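Local coordinates for protein GTN Reductase (Agrobacterium tumefaciens, PDB 5N6G) that is an FMN-dependent ene-reductase of the Old Yellow Enzyme family that probably reduces activated carbon-carbon double bonds with NADH or NADPH, at residues N206-R209 with F210-V214. Sequence-based numbering, arbitrary orientation.
Sequences NRAR and FLLEV
The carbonyl O of R207 accepts hydrogen bonds from two waters, one of them weak, that stand in for the missing i to i+4 bonds of a helix turn. The oxygen of one water lies 2.8 Å from R207 O and accepts from L211 N; that of the other, the weak donor, also donates to N206 O and accepts from F210 N at 3.0 Å. Water insertion is a known local distortion of otherwise regular helices, here helix 204-222 on the outside of the TIM barrel. Direct bonding resumes at once: L212 N reaches A208 O, and E213 N reaches R209 O at 2.9 Å. Along the helix flank R209 NH1 and E213 OE2 stay 5.3 Å apart, too far for a salt bridge. With CG anti to the backbone N (chi1 -176°) and a bend at chi3, R209 folds back toward N206, whose OD1 lies close to the guanidinium plane and accepts from NH2 at 2.9 Å, the donor tilted from the amide plane. NE donates to D199 O, so two direct bonds fix the group's rotation, while E213 OE1 meets the Y200 hydroxyl. On the buried side F210 stacks on F188, and V214 CG2 lies over one face of the F210 ring, offset toward its rim. A third water bridges arginine and glutamate, its oxygen accepting from R209 NH1 at 3.2 Å and donating to E213 OE2 at 2.9 Å.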
loop_
_atom_site.group_PDB
_atom_site.type_symbol
_atom_site.label_atom_id
_atom_site.label_comp_id
_atom_site.label_asym_id
_atom_site.label_seq_id
_atom_site.Cartn_x
_atom_site.Cartn_y
_atom_site.Cartn_z
ATOM N N ASN A 206 -15.055 -2.353 -17.109
ATOM C CA ASN A 206 -13.839 -2.841 -17.748
ATOM C C ASN A 206 -12.599 -2.329 -17.039
ATOM O O ASN A 206 -11.614 -3.067 -16.893
ATOM C CB ASN A 206 -13.814 -2.426 -19.212
ATOM C CG ASN A 206 -14.719 -3.276 -20.075
ATOM O OD1 ASN A 206 -15.418 -4.177 -19.578
ATOM N ND2 ASN A 206 -14.693 -3.022 -21.372
ATOM N N ARG A 207 -12.602 -1.048 -16.632
ATOM C CA ARG A 207 -11.434 -0.496 -15.945
ATOM C C ARG A 207 -11.224 -1.099 -14.554
ATOM O O ARG A 207 -10.078 -1.164 -14.085
ATOM C CB ARG A 207 -11.541 1.025 -15.876
ATOM C CG ARG A 207 -11.358 1.653 -17.285
ATOM C CD ARG A 207 -11.234 3.152 -17.232
ATOM N NE ARG A 207 -12.533 3.814 -17.154
ATOM C CZ ARG A 207 -12.834 4.801 -16.317
ATOM N NH1 ARG A 207 -11.965 5.243 -15.416
ATOM N NH2 ARG A 207 -14.025 5.372 -16.399
ATOM N N ALA A 208 -12.291 -1.541 -13.887
ATOM C CA ALA A 208 -12.201 -2.219 -12.601
ATOM C C ALA A 208 -11.850 -3.698 -12.718
ATOM O O ALA A 208 -11.571 -4.335 -11.702
ATOM C CB ALA A 208 -13.531 -2.080 -11.866
ATOM N N ARG A 209 -11.892 -4.254 -13.928
ATOM C CA ARG A 209 -11.762 -5.696 -14.123
ATOM C C ARG A 209 -10.442 -6.218 -13.583
ATOM O O ARG A 209 -10.411 -7.247 -12.902
ATOM C CB ARG A 209 -11.878 -6.026 -15.608
ATOM C CG ARG A 209 -11.841 -7.516 -15.915
ATOM C CD ARG A 209 -11.994 -7.778 -17.422
ATOM N NE ARG A 209 -13.158 -7.088 -17.978
ATOM C CZ ARG A 209 -14.416 -7.448 -17.765
ATOM N NH1 ARG A 209 -14.693 -8.493 -17.002
ATOM N NH2 ARG A 209 -15.401 -6.737 -18.289
ATOM N N PHE A 210 -9.336 -5.535 -13.898
ATOM C CA PHE A 210 -8.031 -6.005 -13.423
ATOM C C PHE A 210 -7.960 -5.997 -11.898
ATOM O O PHE A 210 -7.504 -6.978 -11.286
ATOM C CB PHE A 210 -6.907 -5.161 -14.029
ATOM C CG PHE A 210 -5.528 -5.616 -13.624
ATOM C CD1 PHE A 210 -5.043 -6.861 -14.031
ATOM C CD2 PHE A 210 -4.725 -4.814 -12.838
ATOM C CE1 PHE A 210 -3.770 -7.279 -13.662
ATOM C CE2 PHE A 210 -3.455 -5.219 -12.469
ATOM C CZ PHE A 210 -2.981 -6.437 -12.865
ATOM N N LEU A 211 -8.375 -4.899 -11.265
ATOM C CA LEU A 211 -8.384 -4.843 -9.802
ATOM C C LEU A 211 -9.102 -6.055 -9.235
ATOM O O LEU A 211 -8.616 -6.714 -8.304
ATOM C CB LEU A 211 -9.041 -3.547 -9.332
ATOM C CG LEU A 211 -9.087 -3.292 -7.814
ATOM C CD1 LEU A 211 -9.221 -1.812 -7.532
ATOM C CD2 LEU A 211 -10.225 -4.017 -7.117
ATOM N N LEU A 212 -10.283 -6.359 -9.767
ATOM C CA LEU A 212 -11.078 -7.423 -9.175
ATOM C C LEU A 212 -10.493 -8.792 -9.493
ATOM O O LEU A 212 -10.591 -9.708 -8.674
ATOM C CB LEU A 212 -12.530 -7.302 -9.629
ATOM C CG LEU A 212 -13.229 -6.047 -9.126
ATOM C CD1 LEU A 212 -14.577 -5.906 -9.822
ATOM C CD2 LEU A 212 -13.453 -6.078 -7.623
ATOM N N GLU A 213 -9.803 -8.933 -10.625
ATOM C CA GLU A 213 -9.108 -10.187 -10.905
ATOM C C GLU A 213 -7.932 -10.388 -9.962
ATOM O O GLU A 213 -7.677 -11.523 -9.533
ATOM C CB GLU A 213 -8.643 -10.231 -12.367
ATOM C CG GLU A 213 -9.783 -10.483 -13.334
ATOM C CD GLU A 213 -9.391 -10.412 -14.799
ATOM O OE1 GLU A 213 -8.309 -9.892 -15.126
ATOM O OE2 GLU A 213 -10.194 -10.881 -15.639
ATOM N N VAL A 214 -7.214 -9.303 -9.633
ATOM C CA VAL A 214 -6.132 -9.390 -8.652
ATOM C C VAL A 214 -6.694 -9.803 -7.301
ATOM O O VAL A 214 -6.180 -10.717 -6.655
ATOM C CB VAL A 214 -5.356 -8.060 -8.560
ATOM C CG1 VAL A 214 -4.368 -8.096 -7.398
ATOM C CG2 VAL A 214 -4.646 -7.752 -9.879
HETATM O O HOH W 1 -9.078 -3.252 -15.750
HETATM O O HOH W 2 -8.152 -2.031 -12.299
HETATM O O HOH W 3 -13.022 -10.629 -15.263
#